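Local coordinates for protein oxalate--CoA ligase (Arabidopsis thaliana, PDB 5IE2) that belongs to the ANL superfamily of AMP-binding enzymes and holds adenosine-5'-triphosphate in a pocket of its fold, at residues 70-73 / 74-77; 294-297 / 298-301; 468-471 / 472-476; 88-91 / 92-96; 244-247 / 248-251. All blocks are in the same frame, centred on the assembly; numbering follows the deposited sequence.

Interaction 1 of 5, residues 70-73 / 74-77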
loop_
_atom_site.group_PDB
_atom_site.type_symbol
_atom_site.label_atom_id
_atom_site.label_comp_id
_atom_site.label_asym_id
_atom_site.label_seq_id
_atom_site.Cartn_x
_atom_site.Cartn_y
_atom_site.Cartn_z
ATOM N N VAL A 70 7.668 7.011 12.320
ATOM C CA VAL A 70 8.025 5.598 12.549
ATOM C C VAL A 70 8.093 5.281 14.048
ATOM O O VAL A 70 7.500 4.286 14.542
ATOM C CB VAL A 70 9.368 5.230 11.884
ATOM C CG1 VAL A 70 9.772 3.780 12.231
ATOM C CG2 VAL A 70 9.264 5.387 10.349
ATOM N N ILE A 71 8.847 6.126 14.763
ATOM C CA ILE A 71 9.010 5.880 16.187
ATOM C C ILE A 71 7.666 5.911 16.891
ATOM O O ILE A 71 7.381 5.037 17.717
ATOM C CB ILE A 71 9.954 6.912 16.840
ATOM C CG1 ILE A 71 11.360 6.764 16.234
ATOM C CG2 ILE A 71 9.958 6.691 18.449
ATOM C CD1 ILE A 71 12.331 7.937 16.550
ATOM N N MET A 72 6.840 6.920 16.617
ATOM C CA MET A 72 5.573 7.028 17.359
ATOM C C MET A 72 4.546 5.965 16.963
ATOM O O MET A 72 3.773 5.492 17.804
ATOM C CB MET A 72 4.956 8.428 17.188
ATOM C CG MET A 72 5.775 9.570 17.948
ATOM S SD MET A 72 6.380 9.057 19.595
ATOM C CE MET A 72 4.833 8.823 20.527
ATOM N N PHE A 73 4.546 5.561 15.693
ATOM C CA PHE A 73 3.689 4.438 15.257
ATOM C C PHE A 73 3.981 3.184 16.091
ATOM O O PHE A 73 3.048 2.538 16.657
ATOM C CB PHE A 73 3.900 4.147 13.767
ATOM C CG PHE A 73 3.084 2.982 13.262
ATOM C CD1 PHE A 73 1.759 3.194 12.861
ATOM C CD2 PHE A 73 3.631 1.723 13.188
ATOM C CE1 PHE A 73 0.978 2.110 12.377
ATOM C CE2 PHE A 73 2.871 0.630 12.714
ATOM C CZ PHE A 73 1.538 0.842 12.326
ATOM N N LEU A 74 5.275 2.860 16.180
ATOM C CA LEU A 74 5.637 1.637 16.913
ATOM C C LEU A 74 5.496 1.812 18.428
ATOM O O LEU A 74 5.257 0.816 19.129
ATOM C CB LEU A 74 7.073 1.230 16.570
ATOM C CG LEU A 74 7.145 0.735 15.104
ATOM C CD1 LEU A 74 8.585 0.503 14.637
ATOM C CD2 LEU A 74 6.289 -0.617 14.891
ATOM N N ALA A 75 5.677 3.054 18.936
ATOM C CA ALA A 75 5.491 3.315 20.397
ATOM C C ALA A 75 4.023 3.163 20.777
ATOM O O ALA A 75 3.700 2.628 21.836
ATOM C CB ALA A 75 5.999 4.715 20.800
ATOM N N VAL A 76 3.133 3.657 19.925
ATOM C CA VAL A 76 1.685 3.510 20.171
ATOM C C VAL A 76 1.384 2.016 20.269
ATOM O O VAL A 76 0.691 1.553 21.236
ATOM C CB VAL A 76 0.828 4.194 19.073
ATOM C CG1 VAL A 76 -0.653 3.695 19.135
ATOM C CG2 VAL A 76 0.913 5.751 19.253
ATOM N N ILE A 77 1.835 1.262 19.265
ATOM C CA ILE A 77 1.461 -0.170 19.336
ATOM C C ILE A 77 2.089 -0.915 20.501
ATOM O O ILE A 77 1.475 -1.790 21.156
ATOM C CB ILE A 77 1.842 -0.783 18.009
ATOM C CG1 ILE A 77 0.888 -0.205 16.969
ATOM C CG2 ILE A 77 1.830 -2.223 18.028
ATOM C CD1 ILE A 77 1.300 -0.560 15.599
#
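F73 and I77, one helical turn apart, meet where the end of the isoleucine reaches the phenyl ring. The methyl CD1 of I77 lies over one face of that ring, 3.9 Å from its centroid and 29° off the normal, which meets the geometry of a CH-pi contact. The methyl sits off-centre: its closest approach is 3.5 Å, from I77 CD1 to F73 CE2, with F73 CZ almost as near. Two torsions bring the groups together. F73 turns its ring opposite the backbone N (chi1 178°), whereas I77 places CG1 beside its own N, and the extended chain beyond carries CD1 back toward the preceding turn. L74 adds a branch on the same side, L74 CD2 standing 3.9 Å from F73 CD2, while its other methyl, CD1, approaches V70 CG1 at 4.2 Å. Elsewhere on the helix M72 CE comes within 4.3 Å of A75 CB.

Behind these side chains runs the backbone that fixes their spacing. Four successive i to i+4 hydrogen bonds join the segments: L74 N to V70 O, A75 N to I71 O, V76 N to M72 O and I77 N to F73 O, with A75 N 2.9 Å from I71 O.

All eight residues are buried. L74, A75 and V76 pack on helix 33-50 through I40, A43 and L47, and F73 faces L218 and L223 of helix 215-227. L74 and I77 also touch helix 6-16, so the connecting helix of the beta-alpha-beta unit between strands 58-61 and 82-85 is wrapped by three other helices.

Interaction 2 of 5, residues 294-297 / 298-301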
loop_
_atom_site.group_PDB
_atom_site.type_symbol
_atom_site.label_atom_id
_atom_site.label_comp_id
_atom_site.label_asym_id
_atom_site.label_seq_id
_atom_site.Cartn_x
_atom_site.Cartn_y
_atom_site.Cartn_z
ATOM N N PRO A 294 1.838 -5.511 -18.517
ATOM C CA PRO A 294 3.062 -6.194 -18.967
ATOM C C PRO A 294 4.087 -5.258 -19.624
ATOM O O PRO A 294 5.311 -5.442 -19.476
ATOM C CB PRO A 294 2.534 -7.213 -19.972
ATOM C CG PRO A 294 1.165 -7.618 -19.325
ATOM C CD PRO A 294 0.616 -6.310 -18.797
ATOM N N VAL A 295 3.605 -4.242 -20.321
ATOM C CA VAL A 295 4.574 -3.352 -21.001
ATOM C C VAL A 295 5.361 -2.519 -19.961
ATOM O O VAL A 295 6.580 -2.260 -20.122
ATOM C CB VAL A 295 3.863 -2.479 -22.029
ATOM C CG1 VAL A 295 2.969 -1.427 -21.360
ATOM C CG2 VAL A 295 4.906 -1.805 -22.977
ATOM N N ILE A 296 4.724 -2.146 -18.845
ATOM C CA ILE A 296 5.469 -1.449 -17.799
ATOM C C ILE A 296 6.466 -2.394 -17.125
ATOM O O ILE A 296 7.595 -2.003 -16.797
ATOM C CB ILE A 296 4.544 -0.831 -16.735
ATOM C CG1 ILE A 296 3.493 0.088 -17.398
ATOM C CG2 ILE A 296 5.385 -0.112 -15.650
ATOM C CD1 ILE A 296 4.174 1.179 -18.378
ATOM N N LEU A 297 6.052 -3.642 -16.907
ATOM C CA LEU A 297 6.984 -4.625 -16.351
ATOM C C LEU A 297 8.247 -4.724 -17.250
ATOM O O LEU A 297 9.404 -4.628 -16.745
ATOM C CB LEU A 297 6.279 -6.003 -16.209
ATOM C CG LEU A 297 7.107 -7.115 -15.543
ATOM C CD1 LEU A 297 6.147 -8.138 -14.865
ATOM C CD2 LEU A 297 8.001 -7.863 -16.519
ATOM N N SER A 298 8.029 -4.906 -18.563
ATOM C CA SER A 298 9.134 -4.974 -19.542
ATOM C C SER A 298 10.011 -3.767 -19.464
ATOM O O SER A 298 11.256 -3.869 -19.487
ATOM C CB SER A 298 8.598 -5.068 -20.986
ATOM O OG SER A 298 8.000 -6.320 -21.127
ATOM N N ARG A 299 9.378 -2.609 -19.467
ATOM C CA ARG A 299 10.176 -1.372 -19.435
ATOM C C ARG A 299 11.033 -1.272 -18.182
ATOM O O ARG A 299 12.168 -0.803 -18.251
ATOM C CB ARG A 299 9.288 -0.137 -19.541
ATOM C CG ARG A 299 8.691 0.026 -20.931
ATOM C CD ARG A 299 7.697 1.172 -21.007
ATOM N NE ARG A 299 6.993 1.144 -22.326
ATOM C CZ ARG A 299 5.898 1.841 -22.601
ATOM N NH1 ARG A 299 5.420 2.676 -21.694
ATOM N NH2 ARG A 299 5.273 1.690 -23.771
ATOM N N LEU A 300 10.492 -1.704 -17.029
ATOM C CA LEU A 300 11.270 -1.655 -15.810
ATOM C C LEU A 300 12.445 -2.632 -15.833
ATOM O O LEU A 300 13.541 -2.274 -15.362
ATOM C CB LEU A 300 10.360 -1.958 -14.587
ATOM C CG LEU A 300 9.376 -0.899 -14.095
ATOM C CD1 LEU A 300 8.323 -1.535 -13.100
ATOM C CD2 LEU A 300 10.123 0.275 -13.382
ATOM N N GLU A 301 12.218 -3.873 -16.297
ATOM C CA GLU A 301 13.314 -4.853 -16.322
ATOM C C GLU A 301 14.384 -4.345 -17.309
ATOM O O GLU A 301 15.575 -4.494 -17.044
ATOM C CB GLU A 301 12.837 -6.257 -16.722
ATOM C CG GLU A 301 11.889 -6.808 -15.655
ATOM C CD GLU A 301 11.592 -8.282 -15.796
ATOM O OE1 GLU A 301 11.735 -8.824 -16.931
ATOM O OE2 GLU A 301 11.172 -8.874 -14.760
#
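P294 to E301 form the opening two turns of helix 294-304, and four i to i+4 hydrogen bonds join the segments. S298 N to P294 O is the straightest, 2.9 Å with an N-H...O angle of 172°; R299 N, L300 N and E301 N bond in the same way to the carbonyl oxygens of V295, I296 and L297.

On one flank the side chains of V295 and R299 run side by side. V295 CG2 lies over one face of the guanidinium, 3.6 Å from R299 NH2, because the arginine is extended from CG to NE and passes along the valine. I296 CD1 approaches the same group obliquely, 3.8 Å from R299 NH1. R299 NH2 also makes a weak hydrogen bond to L431 O.

L297 and E301 form a second parallel pair: L297 CD2 is 3.7 Å from E301 CD and so rests against the carboxylate carbon. The charged end is held from elsewhere, since E301 OE2 accepts from H332 NE2 and V308 N. I296 CG2 and L300 CD1, 4.1 Å apart, continue the buried side toward L268 of helix 261-273.

This is the connecting helix of a beta-alpha-beta crossover, between parallel strands 284-287 and 308-314.

Interaction 3 of 5, residues 468-471 / 472-476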
loop_
_atom_site.group_PDB
_atom_site.type_symbol
_atom_site.label_atom_id
_atom_site.label_comp_id
_atom_site.label_asym_id
_atom_site.label_seq_id
_atom_site.Cartn_x
_atom_site.Cartn_y
_atom_site.Cartn_z
ATOM N N GLU A 468 -9.223 8.581 -33.045
ATOM C CA GLU A 468 -9.257 7.598 -34.106
ATOM C C GLU A 468 -7.993 6.759 -34.174
ATOM O O GLU A 468 -8.096 5.566 -34.419
ATOM C CB GLU A 468 -9.507 8.278 -35.455
ATOM C CG GLU A 468 -10.949 8.740 -35.571
ATOM C CD GLU A 468 -11.950 7.604 -35.344
ATOM O OE1 GLU A 468 -11.763 6.492 -35.920
ATOM O OE2 GLU A 468 -12.907 7.821 -34.546
ATOM N N ASP A 469 -6.833 7.358 -33.901
ATOM C CA ASP A 469 -5.584 6.622 -33.801
ATOM C C ASP A 469 -5.693 5.568 -32.689
ATOM O O ASP A 469 -5.358 4.406 -32.901
ATOM C CB ASP A 469 -4.393 7.528 -33.468
ATOM C CG ASP A 469 -4.013 8.459 -34.606
ATOM O OD1 ASP A 469 -4.081 8.047 -35.791
ATOM O OD2 ASP A 469 -3.601 9.607 -34.297
ATOM N N ILE A 470 -6.171 5.999 -31.527
ATOM C CA ILE A 470 -6.263 5.099 -30.351
ATOM C C ILE A 470 -7.209 3.959 -30.635
ATOM O O ILE A 470 -6.917 2.794 -30.365
ATOM C CB ILE A 470 -6.749 5.837 -29.100
ATOM C CG1 ILE A 470 -5.731 6.895 -28.671
ATOM C CG2 ILE A 470 -6.956 4.834 -27.932
ATOM C CD1 ILE A 470 -4.343 6.327 -28.345
ATOM N N LYS A 471 -8.360 4.299 -31.189
ATOM C CA LYS A 471 -9.328 3.288 -31.501
ATOM C C LYS A 471 -8.779 2.302 -32.532
ATOM O O LYS A 471 -8.948 1.107 -32.364
ATOM C CB LYS A 471 -10.639 3.924 -31.980
ATOM C CG LYS A 471 -11.436 4.552 -30.826
ATOM C CD LYS A 471 -12.769 5.146 -31.311
ATOM C CE LYS A 471 -13.820 4.079 -31.504
ATOM N NZ LYS A 471 -15.182 4.647 -31.813
ATOM N N ALA A 472 -8.134 2.786 -33.593
ATOM C CA ALA A 472 -7.588 1.890 -34.612
ATOM C C ALA A 472 -6.548 0.912 -34.026
ATOM O O ALA A 472 -6.528 -0.327 -34.329
ATOM C CB ALA A 472 -6.959 2.724 -35.762
ATOM N N PHE A 473 -5.696 1.482 -33.178
ATOM C CA PHE A 473 -4.674 0.701 -32.513
ATOM C C PHE A 473 -5.332 -0.387 -31.630
ATOM O O PHE A 473 -4.945 -1.558 -31.653
ATOM C CB PHE A 473 -3.780 1.623 -31.690
ATOM C CG PHE A 473 -2.689 0.902 -30.947
ATOM C CD1 PHE A 473 -1.469 0.616 -31.567
ATOM C CD2 PHE A 473 -2.889 0.496 -29.628
ATOM C CE1 PHE A 473 -0.448 -0.043 -30.849
ATOM C CE2 PHE A 473 -1.920 -0.175 -28.946
ATOM C CZ PHE A 473 -0.687 -0.440 -29.539
ATOM N N CYS A 474 -6.319 0.014 -30.835
ATOM C CA CYS A 474 -7.076 -0.938 -30.008
ATOM C C CYS A 474 -7.714 -2.024 -30.856
ATOM O O CYS A 474 -7.719 -3.174 -30.459
ATOM C CB CYS A 474 -8.158 -0.231 -29.200
ATOM S SG CYS A 474 -7.468 0.739 -27.823
ATOM N N LYS A 475 -8.252 -1.665 -32.023
ATOM C CA LYS A 475 -8.910 -2.657 -32.880
ATOM C C LYS A 475 -7.921 -3.678 -33.400
ATOM O O LYS A 475 -8.328 -4.796 -33.763
ATOM C CB LYS A 475 -9.629 -2.002 -34.071
ATOM C CG LYS A 475 -10.910 -1.258 -33.692
ATOM C CD LYS A 475 -11.311 -0.295 -34.837
ATOM C CE LYS A 475 -12.746 0.249 -34.705
ATOM N NZ LYS A 475 -13.023 1.291 -35.751
ATOM N N LYS A 476 -6.639 -3.302 -33.455
ATOM C CA LYS A 476 -5.667 -4.304 -33.895
ATOM C C LYS A 476 -5.216 -5.275 -32.779
ATOM O O LYS A 476 -4.586 -6.286 -33.047
ATOM C CB LYS A 476 -4.485 -3.592 -34.565
ATOM C CG LYS A 476 -4.803 -3.378 -36.066
ATOM C CD LYS A 476 -3.885 -2.375 -36.793
ATOM C CE LYS A 476 -4.205 -2.322 -38.313
ATOM N NZ LYS A 476 -4.257 -3.672 -38.980
#
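I470 and C474 supply the apolar side-chain contact between these two turns of helix 467-477: I470 CG2 lies 4.1 Å from C474 SG. The branch that touches is the one turned opposite the backbone N of I470, while the thiol sits beside its own N (chi1 -73°) and therefore leans back over the preceding turn. C474 SG is also 3.3 Å from I470 O. Both residues are buried, and both pack on L430 of helix 423-430.

The backbone hydrogen bonds follow the i to i+4 pattern. A472 N bonds to E468 O, F473 N to D469 O, C474 N to I470 O and K475 N to K471 O. The C474 bond is 2.9 Å from N to I470 O with an N-H...O angle of 169°, the straightest of the four; that of K475 to K471 O is more bent, at 151°. This helix connects strands 450-459 and 487-489 in a beta-alpha-beta unit in the C-terminal domain of this AMP-binding enzyme.

Aliphatic contact with main-chain oxygen is made by K475, whose CG passes 3.3 Å from K471 O as its extended chain runs back along the helix. F473 behaves differently: its CB is 3.4 Å from D469 O, but the ring leads away and meets H433 edge-to-face.

Among the charges, K475 NZ stands 5.4 Å from E468 OE1 and 5.6 Å from K471 NZ, too far for contact between the charged atoms; the glutamate would probably offset some of the mutual repulsion of the two lysines. A bend near the end of the K471 chain accompanies the hydrogen bond of its NZ to K485 O, while its side chain also touches V487 of strand 487-489.

Interaction 4 of 5, residues 88-91 / 92-96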
loop_
_atom_site.group_PDB
_atom_site.type_symbol
_atom_site.label_atom_id
_atom_site.label_comp_id
_atom_site.label_asym_id
_atom_site.label_seq_id
_atom_site.Cartn_x
_atom_site.Cartn_y
_atom_site.Cartn_z
ATOM N N ALA A 88 -2.034 13.550 5.867
ATOM C CA ALA A 88 -1.805 14.899 6.362
ATOM C C ALA A 88 -2.555 15.945 5.540
ATOM O O ALA A 88 -2.720 17.082 6.005
ATOM C CB ALA A 88 -0.288 15.232 6.369
ATOM N N ALA A 89 -3.010 15.556 4.341
ATOM C CA ALA A 89 -3.625 16.525 3.413
ATOM C C ALA A 89 -5.131 16.676 3.605
ATOM O O ALA A 89 -5.796 17.425 2.874
ATOM C CB ALA A 89 -3.324 16.126 1.972
ATOM N N TYR A 90 -5.706 15.972 4.574
ATOM C CA TYR A 90 -7.132 16.091 4.850
ATOM C C TYR A 90 -7.534 17.529 5.238
ATOM O O TYR A 90 -6.749 18.257 5.868
ATOM C CB TYR A 90 -7.541 15.142 5.995
ATOM C CG TYR A 90 -7.711 13.674 5.617
ATOM C CD1 TYR A 90 -8.143 13.285 4.357
ATOM C CD2 TYR A 90 -7.436 12.663 6.550
ATOM C CE1 TYR A 90 -8.325 11.929 4.030
ATOM C CE2 TYR A 90 -7.586 11.339 6.222
ATOM C CZ TYR A 90 -8.049 10.966 4.969
ATOM O OH TYR A 90 -8.200 9.618 4.653
ATOM N N THR A 91 -8.769 17.891 4.896
ATOM C CA THR A 91 -9.347 19.143 5.379
ATOM C C THR A 91 -9.722 19.006 6.845
ATOM O O THR A 91 -9.795 17.887 7.367
ATOM C CB THR A 91 -10.583 19.513 4.608
ATOM O OG1 THR A 91 -11.614 18.548 4.902
ATOM C CG2 THR A 91 -10.285 19.575 3.110
ATOM N N ALA A 92 -9.994 20.127 7.514
ATOM C CA ALA A 92 -10.398 20.061 8.913
ATOM C C ALA A 92 -11.677 19.205 9.050
ATOM O O ALA A 92 -11.841 18.478 10.035
ATOM C CB ALA A 92 -10.626 21.466 9.490
ATOM N N GLU A 93 -12.583 19.282 8.064
ATOM C CA GLU A 93 -13.838 18.521 8.118
ATOM C C GLU A 93 -13.589 17.013 8.014
ATOM O O GLU A 93 -14.235 16.179 8.712
ATOM C CB GLU A 93 -14.810 18.967 6.991
ATOM C CG GLU A 93 -15.014 20.523 6.872
ATOM C CD GLU A 93 -13.749 21.328 6.493
ATOM O OE1 GLU A 93 -12.938 20.836 5.706
ATOM O OE2 GLU A 93 -13.554 22.451 6.993
ATOM N N GLU A 94 -12.670 16.665 7.115
ATOM C CA GLU A 94 -12.267 15.257 6.951
ATOM C C GLU A 94 -11.609 14.750 8.220
ATOM O O GLU A 94 -11.944 13.667 8.721
ATOM C CB GLU A 94 -11.340 15.100 5.768
ATOM C CG GLU A 94 -12.056 15.411 4.430
ATOM C CD GLU A 94 -11.120 15.420 3.225
ATOM O OE1 GLU A 94 -10.066 16.084 3.247
ATOM O OE2 GLU A 94 -11.419 14.704 2.253
ATOM N N PHE A 95 -10.682 15.531 8.759
ATOM C CA PHE A 95 -10.046 15.133 10.021
ATOM C C PHE A 95 -11.056 14.954 11.141
ATOM O O PHE A 95 -10.941 14.012 11.929
ATOM C CB PHE A 95 -9.000 16.138 10.465
ATOM C CG PHE A 95 -7.629 15.916 9.866
ATOM C CD1 PHE A 95 -6.918 14.741 10.105
ATOM C CD2 PHE A 95 -7.025 16.930 9.093
ATOM C CE1 PHE A 95 -5.611 14.557 9.578
ATOM C CE2 PHE A 95 -5.733 16.758 8.588
ATOM C CZ PHE A 95 -5.035 15.561 8.807
ATOM N N GLU A 96 -12.040 15.831 11.227
ATOM C CA GLU A 96 -13.032 15.704 12.282
ATOM C C GLU A 96 -13.785 14.398 12.112
ATOM O O GLU A 96 -13.999 13.643 13.100
ATOM C CB GLU A 96 -14.002 16.896 12.294
ATOM C CG GLU A 96 -15.149 16.662 13.255
ATOM C CD GLU A 96 -16.125 17.837 13.388
ATOM O OE1 GLU A 96 -15.790 18.965 12.949
ATOM O OE2 GLU A 96 -17.223 17.609 13.941
HETATM O O HOH W 1 -8.457 16.576 1.214
#
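T91 and E94 exchange hydrogen bonds across the start of helix 92-101. T91 N donates to E94 OE1 at 2.8 Å, nearly straight at 172° and using the carboxylate's anti lone pair; in return E94 N donates to T91 OG1 at 3.1 Å. The threonine places OG1 between its backbone N and carbonyl carbon (chi1 67°), which turns the oxygen toward the first turn. These reciprocal bonds define a capping box with T91 as N-cap, a motif that satisfies an amide of the opening turn lacking a main-chain partner.

E94 OE1 has a further donor in a water, 2.6 Å away, that also donates to A89 O. The hydroxyl of T91 lies 2.8 Å from E93 OE1, a weak bond whose proton could also go to E94 OE1. T91 O accepts from F95 N at 2.9 Å, the first helical bond here.

Beside the cap, Y90 CB sits over one face of the F95 ring, 3.6 Å from its centroid, a CH-pi contact. The Y90 ring turns its edge to that face, with planes at 85°, making a T-shaped pair. Y90 also stacks with Y98, and F95 is buried against P116 and A120 of helix 115-123.

Interaction 5 of 5, residues 244-247 / 248-251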
loop_
_atom_site.group_PDB
_atom_site.type_symbol
_atom_site.label_atom_id
_atom_site.label_comp_id
_atom_site.label_asym_id
_atom_site.label_seq_id
_atom_site.Cartn_x
_atom_site.Cartn_y
_atom_site.Cartn_z
ATOM N N THR A 244 15.408 12.673 -6.320
ATOM C CA THR A 244 16.347 12.178 -5.314
ATOM C C THR A 244 16.309 10.663 -5.132
ATOM O O THR A 244 17.100 10.133 -4.365
ATOM C CB THR A 244 16.100 12.799 -3.939
ATOM O OG1 THR A 244 14.786 12.451 -3.487
ATOM C CG2 THR A 244 16.259 14.349 -4.012
ATOM N N PHE A 245 15.378 9.993 -5.820
ATOM C CA PHE A 245 15.165 8.536 -5.627
ATOM C C PHE A 245 16.437 7.728 -5.830
ATOM O O PHE A 245 16.864 6.998 -4.918
ATOM C CB PHE A 245 14.058 8.030 -6.575
ATOM C CG PHE A 245 13.835 6.546 -6.487
ATOM C CD1 PHE A 245 13.477 5.983 -5.264
ATOM C CD2 PHE A 245 14.025 5.719 -7.592
ATOM C CE1 PHE A 245 13.270 4.602 -5.129
ATOM C CE2 PHE A 245 13.822 4.314 -7.470
ATOM C CZ PHE A 245 13.453 3.770 -6.236
ATOM N N TRP A 246 17.041 7.804 -7.027
ATOM C CA TRP A 246 18.185 6.962 -7.294
ATOM C C TRP A 246 19.410 7.405 -6.509
ATOM O O TRP A 246 20.156 6.545 -6.079
ATOM C CB TRP A 246 18.511 6.893 -8.792
ATOM C CG TRP A 246 17.473 6.004 -9.530
ATOM C CD1 TRP A 246 16.559 6.418 -10.452
ATOM C CD2 TRP A 246 17.270 4.595 -9.360
ATOM N NE1 TRP A 246 15.789 5.355 -10.879
ATOM C CE2 TRP A 246 16.200 4.223 -10.214
ATOM C CE3 TRP A 246 17.894 3.612 -8.580
ATOM C CZ2 TRP A 246 15.751 2.902 -10.320
ATOM C CZ3 TRP A 246 17.435 2.293 -8.664
ATOM C CH2 TRP A 246 16.375 1.948 -9.540
ATOM N N PRO A 247 19.612 8.726 -6.325
ATOM C CA PRO A 247 20.731 9.058 -5.412
ATOM C C PRO A 247 20.605 8.448 -4.008
ATOM O O PRO A 247 21.621 7.997 -3.447
ATOM C CB PRO A 247 20.688 10.577 -5.366
ATOM C CG PRO A 247 20.255 10.942 -6.772
ATOM C CD PRO A 247 19.187 9.917 -7.103
ATOM N N ASP A 248 19.388 8.440 -3.458
ATOM C CA ASP A 248 19.153 7.791 -2.161
ATOM C C ASP A 248 19.338 6.279 -2.228
ATOM O O ASP A 248 19.909 5.687 -1.301
ATOM C CB ASP A 248 17.757 8.111 -1.630
ATOM C CG ASP A 248 17.654 9.520 -1.011
ATOM O OD1 ASP A 248 18.720 10.150 -0.773
ATOM O OD2 ASP A 248 16.513 9.986 -0.769
ATOM N N MET A 249 18.838 5.658 -3.296
ATOM C CA MET A 249 18.966 4.205 -3.436
ATOM C C MET A 249 20.446 3.831 -3.483
ATOM O O MET A 249 20.844 2.799 -2.939
ATOM C CB MET A 249 18.270 3.697 -4.703
ATOM C CG MET A 249 16.733 3.833 -4.683
ATOM S SD MET A 249 15.919 2.482 -3.725
ATOM C CE MET A 249 16.126 1.078 -4.881
ATOM N N LYS A 250 21.257 4.641 -4.196
ATOM C CA LYS A 250 22.688 4.316 -4.245
ATOM C C LYS A 250 23.370 4.549 -2.920
ATOM O O LYS A 250 24.076 3.666 -2.405
ATOM C CB LYS A 250 23.421 5.148 -5.327
ATOM C CG LYS A 250 23.015 4.801 -6.701
ATOM C CD LYS A 250 23.755 5.808 -7.636
ATOM C CE LYS A 250 22.948 6.124 -8.844
ATOM N NZ LYS A 250 23.843 6.804 -9.852
ATOM N N LYS A 251 23.163 5.744 -2.361
ATOM C CA LYS A 251 23.919 6.151 -1.200
ATOM C C LYS A 251 23.663 5.226 -0.005
ATOM O O LYS A 251 24.533 4.978 0.793
ATOM C CB LYS A 251 23.533 7.576 -0.806
ATOM C CG LYS A 251 24.178 8.078 0.475
ATOM C CD LYS A 251 23.837 9.570 0.667
ATOM C CE LYS A 251 24.370 10.062 2.038
ATOM N NZ LYS A 251 24.027 11.500 2.347
HETATM O O HOH W 2 14.428 9.939 -2.316
#
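A proline inside the helix is the odd feature here: P247 has no N-H, so helix 242-251 kinks where that nitrogen leaves the turn before without a bond. Across the segments the pattern nevertheless holds, with D248, M249, K250 and K251 donating in turn to the oxygens of T244, F245, W246 and P247; the bond from M249 N to F245 O, 2.9 Å, lies in the carbonyl plane.

M249 folds over F245. Its CG lies above one face of the ring, 3.8 Å from the centroid and 20° off the normal; the bend at chi2 (-80°) then keeps M249 SD near the ring, 3.7 Å from F245 CE1. The sulfur stands obliquely, 45° from the normal, giving a Met-aromatic contact beside the CH-pi one. M249 CB also reaches W246 CE3 at 3.9 Å, and F245 CE2 covers a face of the indole.

T244 and D248 run side by side, bridged by a water that donates to D248 OD2 at 2.6 Å and lies 2.8 Å from T244 OG1. D248 OD1 pairs with S26 OG.

F245 pairs edge-to-face with Y257, and W246 with Y279: this is an aromatic-rich helix face packed into the core of the AMP-binding fold.

Overall arrangement
Interactions 1, 2, 4 and 5 lie in the large AMP-binding part of the chain, whereas interaction 3 lies in the C-terminal domain. No two touch. Interactions 2 and 5 come nearest, about 7 Å between closest atoms, and both meet helix 261-273, at L268 and I267 respectively. Interactions 2 and 3 approach to about 9 Å between nearest atoms across the two parts; both touch T432, through V295 and F473. Interactions 1 and 4 flank strand 82-85 in sequence, their centres 22 Å apart. The bound ATP lies about 10 Å from the side chain of P294 and about 11 Å from that of Y90, while the centres of interactions 2 and 4 are 37 Å apart.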